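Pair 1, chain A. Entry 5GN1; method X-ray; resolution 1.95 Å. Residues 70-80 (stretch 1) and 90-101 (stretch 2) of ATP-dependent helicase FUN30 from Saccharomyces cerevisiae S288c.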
# COMPACT_ATOMS: atom_id res chain seq x y z
N ILE A 70 16.77 -3.62 -5.48
CA ILE A 70 17.67 -4.69 -5.09
C ILE A 70 19.11 -4.32 -5.44
O ILE A 70 20.04 -4.68 -4.72
CB ILE A 70 17.25 -6.03 -5.74
CG1 ILE A 70 15.99 -6.58 -5.08
CG2 ILE A 70 18.38 -7.06 -5.67
CD1 ILE A 70 16.23 -7.19 -3.70
N GLN A 71 19.31 -3.57 -6.49
CA GLN A 71 20.64 -3.11 -6.86
C GLN A 71 21.16 -2.16 -5.78
O GLN A 71 22.29 -2.26 -5.40
CB GLN A 71 20.64 -2.45 -8.23
CG GLN A 71 22.02 -2.08 -8.75
CD GLN A 71 22.05 -1.57 -10.19
OE1 GLN A 71 21.02 -1.57 -10.87
NE2 GLN A 71 23.22 -1.13 -10.64
N ILE A 72 20.32 -1.25 -5.29
CA ILE A 72 20.74 -0.36 -4.21
C ILE A 72 21.06 -1.17 -2.97
O ILE A 72 22.07 -0.93 -2.29
CB ILE A 72 19.67 0.72 -3.95
CG1 ILE A 72 19.40 1.52 -5.22
CG2 ILE A 72 20.13 1.66 -2.86
CD1 ILE A 72 18.23 2.51 -5.10
N VAL A 73 20.23 -2.18 -2.67
CA VAL A 73 20.48 -3.07 -1.54
C VAL A 73 21.87 -3.70 -1.64
O VAL A 73 22.59 -3.82 -0.65
CB VAL A 73 19.39 -4.16 -1.45
CG1 VAL A 73 19.78 -5.18 -0.40
CG2 VAL A 73 18.04 -3.54 -1.12
N LEU A 74 22.24 -4.13 -2.85
CA LEU A 74 23.56 -4.71 -3.07
C LEU A 74 24.65 -3.67 -2.84
O LEU A 74 25.62 -3.93 -2.13
CB LEU A 74 23.65 -5.28 -4.48
CG LEU A 74 22.68 -6.41 -4.82
CD1 LEU A 74 22.85 -6.84 -6.30
CD2 LEU A 74 22.87 -7.58 -3.86
N GLU A 75 24.51 -2.50 -3.46
CA GLU A 75 25.50 -1.44 -3.28
C GLU A 75 25.58 -1.00 -1.83
O GLU A 75 26.68 -0.71 -1.33
CB GLU A 75 25.16 -0.25 -4.19
CG GLU A 75 25.24 -0.60 -5.65
CD GLU A 75 24.56 0.42 -6.53
OE1 GLU A 75 23.93 1.36 -5.99
OE2 GLU A 75 24.64 0.27 -7.76
N HIS A 76 24.44 -0.96 -1.13
CA HIS A 76 24.42 -0.59 0.28
C HIS A 76 25.07 -1.67 1.13
O HIS A 76 25.88 -1.37 2.02
CB HIS A 76 22.97 -0.31 0.73
CG HIS A 76 22.81 -0.07 2.20
ND1 HIS A 76 22.20 -0.97 3.04
CD2 HIS A 76 23.14 1.00 2.98
CE1 HIS A 76 22.19 -0.50 4.27
NE2 HIS A 76 22.75 0.70 4.26
N LYS A 77 24.74 -2.90 0.87
CA LYS A 77 25.27 -3.99 1.66
C LYS A 77 26.77 -4.22 1.50
O LYS A 77 27.43 -4.66 2.39
CB LYS A 77 24.46 -5.23 1.44
CG LYS A 77 24.74 -6.33 2.41
CD LYS A 77 24.19 -6.05 3.77
CE LYS A 77 24.66 -7.13 4.70
NZ LYS A 77 24.32 -6.89 6.09
N ARG A 78 27.30 -3.89 0.36
CA ARG A 78 28.73 -4.03 0.15
C ARG A 78 29.50 -2.90 0.82
O ARG A 78 30.58 -3.14 1.38
CB ARG A 78 29.04 -4.10 -1.35
CG ARG A 78 28.60 -5.42 -2.00
CD ARG A 78 29.26 -5.62 -3.34
NE ARG A 78 28.92 -4.56 -4.28
CZ ARG A 78 27.99 -4.67 -5.23
NH1 ARG A 78 27.33 -5.81 -5.39
NH2 ARG A 78 27.75 -3.64 -6.03
N MET A 79 28.97 -1.68 0.76
CA MET A 79 29.47 -0.60 1.61
C MET A 79 29.47 -1.01 3.07
O MET A 79 30.51 -0.96 3.74
CB MET A 79 28.62 0.66 1.41
CG MET A 79 28.84 1.74 2.46
SD MET A 79 27.99 3.23 1.95
CE MET A 79 26.30 2.86 2.47
N ILE A 80 28.33 -1.47 3.58
CA ILE A 80 28.18 -1.82 4.99
C ILE A 80 29.21 -2.84 5.45
O ILE A 80 29.55 -2.89 6.64
CB ILE A 80 26.73 -2.32 5.22
CG1 ILE A 80 25.82 -1.11 5.39
CG2 ILE A 80 26.61 -3.21 6.44
CD1 ILE A 80 26.18 -0.27 6.59
N LYS A 90 25.65 9.36 -9.32
CA LYS A 90 24.29 9.38 -8.83
C LYS A 90 24.01 8.23 -7.87
O LYS A 90 23.41 8.42 -6.84
CB LYS A 90 23.28 9.44 -9.97
CG LYS A 90 21.84 9.44 -9.50
CD LYS A 90 21.50 10.65 -8.63
CE LYS A 90 20.01 10.73 -8.30
NZ LYS A 90 19.64 11.77 -7.29
N GLU A 91 24.51 7.04 -8.20
CA GLU A 91 24.32 5.87 -7.34
C GLU A 91 25.07 6.02 -6.01
O GLU A 91 24.56 5.63 -4.96
CB GLU A 91 24.76 4.60 -8.04
CG GLU A 91 23.88 4.22 -9.19
CD GLU A 91 24.45 3.15 -10.08
OE1 GLU A 91 25.15 2.25 -9.57
OE2 GLU A 91 24.20 3.20 -11.30
N LYS A 92 26.29 6.57 -6.03
CA LYS A 92 27.05 6.72 -4.79
C LYS A 92 26.34 7.66 -3.83
O LYS A 92 26.20 7.36 -2.64
CB LYS A 92 28.46 7.23 -5.09
CG LYS A 92 29.26 7.55 -3.83
CD LYS A 92 30.62 8.13 -4.15
CE LYS A 92 31.19 8.84 -2.93
NZ LYS A 92 32.59 9.30 -3.15
N SER A 93 25.90 8.82 -4.32
CA SER A 93 25.29 9.80 -3.43
C SER A 93 23.97 9.29 -2.86
O SER A 93 23.58 9.68 -1.75
CB SER A 93 25.08 11.11 -4.18
OG SER A 93 24.62 10.87 -5.50
N LYS A 94 23.28 8.41 -3.59
CA LYS A 94 22.04 7.82 -3.10
C LYS A 94 22.24 7.12 -1.77
O LYS A 94 21.34 7.14 -0.91
CB LYS A 94 21.49 6.84 -4.15
CG LYS A 94 20.29 6.03 -3.70
CD LYS A 94 19.06 6.89 -3.48
CE LYS A 94 17.94 6.08 -2.84
NZ LYS A 94 16.65 6.82 -2.80
N LEU A 95 23.41 6.52 -1.55
CA LEU A 95 23.62 5.71 -0.36
C LEU A 95 23.66 6.52 0.92
O LEU A 95 23.51 5.95 2.01
CB LEU A 95 24.93 4.91 -0.47
CG LEU A 95 24.97 3.75 -1.48
CD1 LEU A 95 26.33 3.07 -1.45
CD2 LEU A 95 23.87 2.75 -1.19
N GLN A 96 23.85 7.84 0.83
CA GLN A 96 23.96 8.64 2.06
C GLN A 96 22.65 8.68 2.82
O GLN A 96 22.65 8.77 4.06
CB GLN A 96 24.42 10.06 1.73
CG GLN A 96 24.61 10.95 2.96
CD GLN A 96 25.17 12.31 2.61
OE1 GLN A 96 25.23 12.68 1.43
NE2 GLN A 96 25.57 13.07 3.62
N SER A 97 21.52 8.61 2.12
CA SER A 97 20.22 8.63 2.75
C SER A 97 19.57 7.25 2.79
O SER A 97 18.41 7.13 3.20
CB SER A 97 19.31 9.64 2.04
OG SER A 97 19.21 9.38 0.65
N SER A 98 20.31 6.20 2.43
CA SER A 98 19.81 4.83 2.38
C SER A 98 20.14 4.08 3.67
O SER A 98 21.27 4.14 4.16
CB SER A 98 20.38 4.06 1.19
OG SER A 98 20.03 4.67 -0.04
N SER A 99 19.15 3.35 4.19
CA SER A 99 19.32 2.51 5.35
C SER A 99 18.59 1.20 5.10
O SER A 99 17.79 1.09 4.17
CB SER A 99 18.78 3.17 6.63
OG SER A 99 17.36 3.31 6.55
N SER A 100 18.85 0.21 5.95
CA SER A 100 18.11 -1.04 5.84
C SER A 100 16.61 -0.79 5.99
O SER A 100 15.80 -1.44 5.32
CB SER A 100 18.60 -2.03 6.89
OG SER A 100 18.25 -1.60 8.19
N LYS A 101 16.23 0.16 6.84
CA LYS A 101 14.82 0.44 7.08
C LYS A 101 14.12 0.91 5.81
O LYS A 101 13.10 0.35 5.41
CB LYS A 101 14.66 1.48 8.19
CG LYS A 101 15.17 1.05 9.55
CD LYS A 101 15.15 2.23 10.52
CE LYS A 101 14.91 1.78 11.94
NZ LYS A 101 14.19 2.82 12.73
O HOH W 1 22.62 3.75 -5.98

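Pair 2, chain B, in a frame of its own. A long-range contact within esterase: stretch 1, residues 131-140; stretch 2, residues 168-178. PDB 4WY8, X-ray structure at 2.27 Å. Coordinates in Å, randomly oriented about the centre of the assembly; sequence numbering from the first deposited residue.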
# COMPACT_ATOMS: atom_id res chain seq x y z
N ALA B 131 -2.59 -4.40 -30.31
CA ALA B 131 -1.68 -3.92 -29.27
C ALA B 131 -1.29 -5.04 -28.32
O ALA B 131 -0.11 -5.21 -28.02
CB ALA B 131 -2.30 -2.78 -28.50
N LEU B 132 -2.27 -5.83 -27.91
CA LEU B 132 -2.05 -6.97 -27.02
C LEU B 132 -0.99 -7.94 -27.55
O LEU B 132 -0.07 -8.36 -26.84
CB LEU B 132 -3.38 -7.71 -26.84
CG LEU B 132 -3.33 -9.11 -26.22
CD1 LEU B 132 -2.57 -9.07 -24.90
CD2 LEU B 132 -4.74 -9.62 -25.99
N GLU B 133 -1.09 -8.24 -28.84
CA GLU B 133 -0.15 -9.11 -29.51
C GLU B 133 1.24 -8.48 -29.60
O GLU B 133 2.26 -9.19 -29.46
CB GLU B 133 -0.72 -9.46 -30.88
CG GLU B 133 -1.94 -10.38 -30.73
CD GLU B 133 -2.67 -10.63 -32.03
OE1 GLU B 133 -3.75 -11.27 -32.00
OE2 GLU B 133 -2.14 -10.21 -33.09
N GLU B 134 1.30 -7.17 -29.83
CA GLU B 134 2.60 -6.50 -29.77
C GLU B 134 3.24 -6.64 -28.37
O GLU B 134 4.44 -6.91 -28.25
CB GLU B 134 2.48 -5.01 -30.13
CG GLU B 134 2.19 -4.77 -31.62
CD GLU B 134 1.74 -3.34 -31.93
OE1 GLU B 134 1.39 -2.59 -30.99
OE2 GLU B 134 1.72 -2.96 -33.13
N CYS B 135 2.43 -6.47 -27.32
CA CYS B 135 2.95 -6.49 -25.96
C CYS B 135 3.44 -7.88 -25.55
O CYS B 135 4.51 -8.04 -24.92
CB CYS B 135 1.89 -5.99 -24.96
SG CYS B 135 1.46 -4.22 -25.18
N LEU B 136 2.65 -8.88 -25.93
CA LEU B 136 3.02 -10.26 -25.69
C LEU B 136 4.30 -10.56 -26.43
O LEU B 136 5.24 -11.10 -25.85
CB LEU B 136 1.89 -11.21 -26.13
CG LEU B 136 2.21 -12.70 -26.04
CD1 LEU B 136 2.38 -13.21 -24.58
CD2 LEU B 136 1.11 -13.48 -26.75
N ASP B 137 4.37 -10.15 -27.69
CA ASP B 137 5.60 -10.35 -28.45
C ASP B 137 6.82 -9.69 -27.80
O ASP B 137 7.94 -10.22 -27.85
CB ASP B 137 5.45 -9.80 -29.87
CG ASP B 137 4.73 -10.76 -30.80
OD1 ASP B 137 4.54 -11.95 -30.43
OD2 ASP B 137 4.37 -10.33 -31.92
N ALA B 138 6.62 -8.51 -27.21
CA ALA B 138 7.70 -7.82 -26.51
C ALA B 138 8.18 -8.59 -25.26
O ALA B 138 9.38 -8.74 -25.04
CB ALA B 138 7.27 -6.43 -26.13
N VAL B 139 7.24 -9.06 -24.45
CA VAL B 139 7.60 -9.87 -23.28
C VAL B 139 8.34 -11.15 -23.71
O VAL B 139 9.38 -11.50 -23.13
CB VAL B 139 6.36 -10.26 -22.45
CG1 VAL B 139 6.74 -11.24 -21.33
CG2 VAL B 139 5.67 -9.02 -21.88
N VAL B 140 7.82 -11.83 -24.73
CA VAL B 140 8.44 -13.04 -25.25
C VAL B 140 9.85 -12.76 -25.73
O VAL B 140 10.76 -13.56 -25.50
CB VAL B 140 7.61 -13.65 -26.41
CG1 VAL B 140 8.39 -14.75 -27.14
CG2 VAL B 140 6.29 -14.18 -25.90
N ASN B 168 -4.82 -3.15 -17.97
CA ASN B 168 -5.57 -4.12 -18.76
C ASN B 168 -4.58 -4.96 -19.58
O ASN B 168 -4.53 -6.20 -19.47
CB ASN B 168 -6.58 -3.41 -19.67
CG ASN B 168 -7.27 -4.35 -20.66
OD1 ASN B 168 -6.73 -4.60 -21.74
ND2 ASN B 168 -8.46 -4.85 -20.30
N LEU B 169 -3.75 -4.28 -20.36
CA LEU B 169 -2.76 -5.00 -21.17
C LEU B 169 -1.88 -5.95 -20.32
O LEU B 169 -1.62 -7.07 -20.73
CB LEU B 169 -1.88 -4.03 -21.96
CG LEU B 169 -2.62 -3.34 -23.13
CD1 LEU B 169 -1.76 -2.26 -23.82
CD2 LEU B 169 -3.13 -4.37 -24.13
N SER B 170 -1.41 -5.50 -19.17
CA SER B 170 -0.59 -6.35 -18.30
C SER B 170 -1.37 -7.62 -17.91
O SER B 170 -0.86 -8.76 -18.03
CB SER B 170 -0.13 -5.58 -17.05
OG SER B 170 0.67 -4.47 -17.42
N ALA B 171 -2.60 -7.42 -17.43
CA ALA B 171 -3.43 -8.55 -16.99
C ALA B 171 -3.64 -9.60 -18.10
O ALA B 171 -3.46 -10.84 -17.91
CB ALA B 171 -4.77 -8.04 -16.48
N VAL B 172 -4.03 -9.11 -19.27
CA VAL B 172 -4.38 -10.03 -20.35
C VAL B 172 -3.14 -10.63 -21.03
O VAL B 172 -3.19 -11.74 -21.55
CB VAL B 172 -5.30 -9.36 -21.39
CG1 VAL B 172 -6.61 -8.98 -20.72
CG2 VAL B 172 -4.64 -8.12 -22.03
N VAL B 173 -2.02 -9.90 -21.04
CA VAL B 173 -0.77 -10.50 -21.49
C VAL B 173 -0.41 -11.66 -20.54
O VAL B 173 0.06 -12.71 -20.99
CB VAL B 173 0.39 -9.49 -21.55
CG1 VAL B 173 1.74 -10.19 -21.41
CG2 VAL B 173 0.33 -8.70 -22.84
N CYS B 174 -0.66 -11.50 -19.24
CA CYS B 174 -0.43 -12.63 -18.33
C CYS B 174 -1.33 -13.84 -18.66
O CYS B 174 -0.82 -14.97 -18.81
CB CYS B 174 -0.64 -12.21 -16.87
SG CYS B 174 0.72 -11.20 -16.25
N ILE B 175 -2.65 -13.61 -18.79
CA ILE B 175 -3.55 -14.73 -19.14
C ILE B 175 -3.11 -15.41 -20.46
O ILE B 175 -3.10 -16.65 -20.60
CB ILE B 175 -4.99 -14.27 -19.30
CG1 ILE B 175 -5.46 -13.58 -18.02
CG2 ILE B 175 -5.90 -15.45 -19.69
CD1 ILE B 175 -6.78 -12.82 -18.20
N ARG B 176 -2.75 -14.59 -21.43
CA ARG B 176 -2.33 -15.09 -22.72
C ARG B 176 -1.04 -15.93 -22.66
O ARG B 176 -0.98 -17.00 -23.25
CB ARG B 176 -2.13 -13.94 -23.70
CG ARG B 176 -1.83 -14.45 -25.07
CD ARG B 176 -3.08 -15.10 -25.67
NE ARG B 176 -2.72 -16.00 -26.76
CZ ARG B 176 -2.38 -15.61 -27.98
NH1 ARG B 176 -2.37 -14.32 -28.29
NH2 ARG B 176 -2.06 -16.51 -28.89
N ALA B 177 -0.04 -15.46 -21.93
CA ALA B 177 1.19 -16.22 -21.78
C ALA B 177 0.90 -17.55 -21.08
O ALA B 177 1.49 -18.57 -21.39
CB ALA B 177 2.25 -15.42 -21.01
N LYS B 178 -0.02 -17.52 -20.11
CA LYS B 178 -0.42 -18.77 -19.46
C LYS B 178 -0.99 -19.75 -20.48
O LYS B 178 -0.65 -20.93 -20.49
CB LYS B 178 -1.44 -18.53 -18.36
CG LYS B 178 -1.99 -19.84 -17.78
CD LYS B 178 -3.32 -19.67 -17.06
CE LYS B 178 -3.87 -21.01 -16.59
NZ LYS B 178 -5.20 -20.86 -15.90

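What backbone arrangement do the two pairs share? In each, two helical segments cross at a steep angle, -66° between helix 70-80 and helix 90-94 in pair 1 and -65° between the two helices of pair 2, with axes approaching to 10.6 Å and 9.7 Å. Fourteen central residues superpose with an RMSD of 0.7 Å. The closest CA pair falls at matching positions: His76(A) CA lies 6.4 Å from Leu95(A) CA, and Leu136(B) CA lies 5.7 Å from Val173(B) CA. The buried areas are also similar, 462 and 485 Å².

Which residue fills the centre of the crossing? Leu95(A) and Val173(B) coincide, their side-chain centres only 0.2 Å apart after superposition. Val173(B) is a knob among Leu132(B), Cys135(B), Leu136(B) and Val139(B); its CG2 lies 3.6 Å from Leu132(B) CD1 and 3.8 Å from Cys135(B) CB, while its CG1 is 4.1 Å from Val139(B) CG2. Leu95(A) meets the four matching positions, Ile72(A), Glu75(A), His76(A) and Met79(A). Its longer side chain, in the m,t rotamer, spans the somewhat wider gap, placing CD2 3.7 Å from His76(A) CB and CD1 3.8 Å from Met79(A) SD.

How is the position beside this central residue handled? Glu75(A) and Glu91(A) match Cys135(B) and Leu169(B). In pair 2 the contact is apolar, with Cys135(B) SG 4.0 Å from Leu169(B) CD1. In pair 1 two acids meet instead, Glu75(A) OE2 standing 2.7 Å from Glu91(A) OE1. Like charges so close would repel, so one group probably holds a proton. A water joins the same residues, donating to Glu75(A) OE1 at 2.7 Å and to Glu91(A) O at 2.9 Å, so polar groups and a water link positions that pair 2 joins through sulfur and carbon.

What happens where the second stretches diverge? Pair 2 continues as a helix, and Leu136(B) CD2 packs 3.5 Å from Arg176(B) CG and lies over one face of the guanidinium, while its CD1 reaches Ala177(B) CB at 4.2 Å. At the position of Arg176(B), pair 1 has the small Ser98(A) in a loop, its OG donating a hydrogen bond to Lys94(A) O at 2.9 Å. The chain then turns into a new helix beside the imidazole: His76(A) NE2 is 4.0 Å from Ser99(A) CA, and His76(A) CE1 is 3.8 Å from Ser100(A) N. Thus the imidazole of His76(A) lies mainly beside backbone atoms, whereas Leu136(B), with its side-chain centre 0.7 Å away after superposition, packs against side chains.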